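PDB 6SKY: Serine/threonine-protein kinase Tel1 from Chaetomium thermophilum, which probably phosphorylates serine and threonine residues followed by glutamine, using ATP, to switch on checkpoint signalling when DNA is damaged. Local coordinates for residues 1517-1522 and 1534-1539. Numbering follows the deposited sequence.
Sequences KYLAAY and QAFRSI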
ATOM      1  N   LYS A1517      12.966 -75.305  10.773  1.00 74.48           N
ATOM      2  CA  LYS A1517      13.159 -75.717  12.161  1.00 74.48           C
ATOM      3  C   LYS A1517      14.513 -75.261  12.686  1.00 74.48           C
ATOM      4  O   LYS A1517      14.616 -74.754  13.810  1.00 74.48           O
ATOM      5  CB  LYS A1517      13.032 -77.234  12.283  1.00 74.48           C
ATOM      6  CG  LYS A1517      11.653 -77.771  11.970  1.00 74.48           C
ATOM      7  CD  LYS A1517      11.622 -79.282  12.103  1.00 74.48           C
ATOM      8  CE  LYS A1517      10.247 -79.837  11.794  1.00 74.48           C
ATOM      9  NZ  LYS A1517      10.221 -81.321  11.895  1.00 74.48           N
ATOM     10  N   TYR A1518      15.561 -75.440  11.884  1.00 74.31           N
ATOM     11  CA  TYR A1518      16.896 -75.012  12.283  1.00 74.31           C
ATOM     12  C   TYR A1518      16.928 -73.517  12.568  1.00 74.31           C
ATOM     13  O   TYR A1518      17.491 -73.075  13.575  1.00 74.31           O
ATOM     14  CB  TYR A1518      17.903 -75.374  11.192  1.00 74.31           C
ATOM     15  CG  TYR A1518      19.283 -74.840  11.458  1.00 74.31           C
ATOM     16  CD1 TYR A1518      19.718 -73.661  10.877  1.00 74.31           C
ATOM     17  CD2 TYR A1518      20.147 -75.509  12.303  1.00 74.31           C
ATOM     18  CE1 TYR A1518      20.974 -73.167  11.131  1.00 74.31           C
ATOM     19  CE2 TYR A1518      21.401 -75.024  12.561  1.00 74.31           C
ATOM     20  CZ  TYR A1518      21.812 -73.854  11.974  1.00 74.31           C
ATOM     21  OH  TYR A1518      23.072 -73.374  12.235  1.00 74.31           O
ATOM     22  N   LEU A1519      16.321 -72.723  11.685  1.00 72.52           N
ATOM     23  CA  LEU A1519      16.328 -71.276  11.861  1.00 72.52           C
ATOM     24  C   LEU A1519      15.516 -70.862  13.078  1.00 72.52           C
ATOM     25  O   LEU A1519      15.904 -69.941  13.803  1.00 72.52           O
ATOM     26  CB  LEU A1519      15.795 -70.594  10.609  1.00 72.52           C
ATOM     27  CG  LEU A1519      16.712 -70.689   9.402  1.00 72.52           C
ATOM     28  CD1 LEU A1519      15.989 -70.209   8.168  1.00 72.52           C
ATOM     29  CD2 LEU A1519      17.951 -69.869   9.652  1.00 72.52           C
ATOM     30  N   ALA A1520      14.379 -71.520  13.311  1.00 75.07           N
ATOM     31  CA  ALA A1520      13.612 -71.244  14.518  1.00 75.07           C
ATOM     32  C   ALA A1520      14.429 -71.558  15.759  1.00 75.07           C
ATOM     33  O   ALA A1520      14.327 -70.861  16.774  1.00 75.07           O
ATOM     34  CB  ALA A1520      12.313 -72.047  14.510  1.00 75.07           C
ATOM     35  N   ALA A1521      15.260 -72.593  15.691  1.00 76.55           N
ATOM     36  CA  ALA A1521      16.124 -72.961  16.802  1.00 76.55           C
ATOM     37  C   ALA A1521      17.438 -72.193  16.815  1.00 76.55           C
ATOM     38  O   ALA A1521      18.220 -72.353  17.757  1.00 76.55           O
ATOM     39  CB  ALA A1521      16.407 -74.465  16.767  1.00 76.55           C
ATOM     40  N   TYR A1522      17.701 -71.369  15.803  1.00 77.41           N
ATOM     41  CA  TYR A1522      18.953 -70.626  15.742  1.00 77.41           C
ATOM     42  C   TYR A1522      18.980 -69.525  16.791  1.00 77.41           C
ATOM     43  O   TYR A1522      17.964 -68.886  17.073  1.00 77.41           O
ATOM     44  CB  TYR A1522      19.147 -70.025  14.350  1.00 77.41           C
ATOM     45  CG  TYR A1522      20.411 -69.211  14.198  1.00 77.41           C
ATOM     46  CD1 TYR A1522      21.600 -69.808  13.822  1.00 77.41           C
ATOM     47  CD2 TYR A1522      20.413 -67.843  14.425  1.00 77.41           C
ATOM     48  CE1 TYR A1522      22.751 -69.073  13.685  1.00 77.41           C
ATOM     49  CE2 TYR A1522      21.561 -67.102  14.288  1.00 77.41           C
ATOM     50  CZ  TYR A1522      22.724 -67.723  13.916  1.00 77.41           C
ATOM     51  OH  TYR A1522      23.873 -66.988  13.779  1.00 77.41           O
ATOM     52  N   GLN A1534      15.159 -60.038  17.197  1.00 79.68           N
ATOM     53  CA  GLN A1534      13.750 -60.076  16.826  1.00 79.68           C
ATOM     54  C   GLN A1534      13.570 -59.881  15.327  1.00 79.68           C
ATOM     55  O   GLN A1534      12.682 -60.489  14.720  1.00 79.68           O
ATOM     56  CB  GLN A1534      12.972 -59.024  17.609  1.00 79.68           C
ATOM     57  CG  GLN A1534      12.978 -59.261  19.107  1.00 79.68           C
ATOM     58  CD  GLN A1534      12.115 -58.266  19.850  1.00 79.68           C
ATOM     59  OE1 GLN A1534      11.378 -57.493  19.239  1.00 79.68           O
ATOM     60  NE2 GLN A1534      12.204 -58.275  21.174  1.00 79.68           N
ATOM     61  N   ALA A1535      14.410 -59.047  14.711  1.00 73.39           N
ATOM     62  CA  ALA A1535      14.367 -58.891  13.262  1.00 73.39           C
ATOM     63  C   ALA A1535      14.703 -60.196  12.561  1.00 73.39           C
ATOM     64  O   ALA A1535      14.052 -60.567  11.581  1.00 73.39           O
ATOM     65  CB  ALA A1535      15.325 -57.786  12.824  1.00 73.39           C
ATOM     66  N   PHE A1536      15.720 -60.903  13.049  1.00 71.81           N
ATOM     67  CA  PHE A1536      16.076 -62.199  12.487  1.00 71.81           C
ATOM     68  C   PHE A1536      14.920 -63.179  12.611  1.00 71.81           C
ATOM     69  O   PHE A1536      14.556 -63.858  11.642  1.00 71.81           O
ATOM     70  CB  PHE A1536      17.322 -62.736  13.193  1.00 71.81           C
ATOM     71  CG  PHE A1536      17.877 -63.980  12.578  1.00 71.81           C
ATOM     72  CD1 PHE A1536      18.831 -63.906  11.590  1.00 71.81           C
ATOM     73  CD2 PHE A1536      17.447 -65.222  12.991  1.00 71.81           C
ATOM     74  CE1 PHE A1536      19.340 -65.042  11.023  1.00 71.81           C
ATOM     75  CE2 PHE A1536      17.953 -66.360  12.420  1.00 71.81           C
ATOM     76  CZ  PHE A1536      18.900 -66.268  11.435  1.00 71.81           C
ATOM     77  N   ARG A1537      14.336 -63.269  13.808  1.00 73.75           N
ATOM     78  CA  ARG A1537      13.207 -64.168  14.015  1.00 73.75           C
ATOM     79  C   ARG A1537      12.072 -63.850  13.054  1.00 73.75           C
ATOM     80  O   ARG A1537      11.530 -64.745  12.396  1.00 73.75           O
ATOM     81  CB  ARG A1537      12.720 -64.079  15.461  1.00 73.75           C
ATOM     82  CG  ARG A1537      13.710 -64.585  16.486  1.00 73.75           C
ATOM     83  CD  ARG A1537      13.956 -66.071  16.330  1.00 73.75           C
ATOM     84  NE  ARG A1537      14.776 -66.596  17.415  1.00 73.75           N
ATOM     85  CZ  ARG A1537      14.303 -66.921  18.614  1.00 73.75           C
ATOM     86  NH1 ARG A1537      13.014 -66.767  18.883  1.00 73.75           N
ATOM     87  NH2 ARG A1537      15.119 -67.394  19.547  1.00 73.75           N
ATOM     88  N   SER A1538      11.704 -62.574  12.956  1.00 69.49           N
ATOM     89  CA  SER A1538      10.572 -62.191  12.122  1.00 69.49           C
ATOM     90  C   SER A1538      10.853 -62.456  10.652  1.00 69.49           C
ATOM     91  O   SER A1538      10.010 -63.018   9.946  1.00 69.49           O
ATOM     92  CB  SER A1538      10.232 -60.723  12.354  1.00 69.49           C
ATOM     93  OG  SER A1538      11.412 -59.952  12.447  1.00 69.49           O
ATOM     94  N   ILE A1539      12.037 -62.071  10.171  1.00 67.27           N
ATOM     95  CA  ILE A1539      12.374 -62.290   8.768  1.00 67.27           C
ATOM     96  C   ILE A1539      12.312 -63.773   8.434  1.00 67.27           C
ATOM     97  O   ILE A1539      11.625 -64.185   7.495  1.00 67.27           O
ATOM     98  CB  ILE A1539      13.755 -61.695   8.444  1.00 67.27           C
ATOM     99  CG1 ILE A1539      13.668 -60.177   8.313  1.00 67.27           C
ATOM    100  CG2 ILE A1539      14.305 -62.288   7.170  1.00 67.27           C
ATOM    101  CD1 ILE A1539      15.009 -59.507   8.162  1.00 67.27           C
TER
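Segment 1517-1522 lies at the C-terminal part of helix 1502-1521, and segment 1534-1539 lies within the next helix, 1530-1543. The two run antiparallel, as the CA positions from Lys1517 to Ala1521 and from Gln1534 to Ile1539 show. The backbones come nearest at Ala1520 and Arg1537, with CA atoms 7.1 Å apart. Between those helices the side chain of Phe1536 supplies most of the apolar contact. Its CB points toward the helix end and its CG stands anti to the backbone N (chi1 -173°), which carries the CE2 and CZ end of the ring to the other helix. There Tyr1522 CD2 lies 3.5 Å from Phe1536 CE2, and Tyr1522 CE2 sits over one face of the phenylalanine. The ring centroids are 5.0 Å apart with planes at 34°, an oblique pairing. Leu1519 adds one methyl, its CD2 reaching to 4.1 Å from Phe1536 CZ. This is an antiparallel helical hairpin, the usual building block of an alpha-solenoid, and the preceding helix 1470-1487 closes the same core: Ala1474 touches Phe1536, Ala1477 touches Leu1519, and Leu1473 and Pro1470 meet Tyr1522. Phe1527, from the connection, also packs on both aromatic residues. The hydroxyl of Tyr1522 is hydrogen-bonded to Leu1466 O, which ties the outer end of that ring to the short helix 1463-1466. At the exposed margin Arg1537 bends at chi2 (-65°) and brings its guanidinium near the C-terminal end of helix 1502-1521. Ala1520 O lies over one guanidinium face, whereas Tyr1522 O is 3.9 Å from Arg1537 NE, too long for a hydrogen bond, so any attraction to these carbonyls is probably only electrostatic.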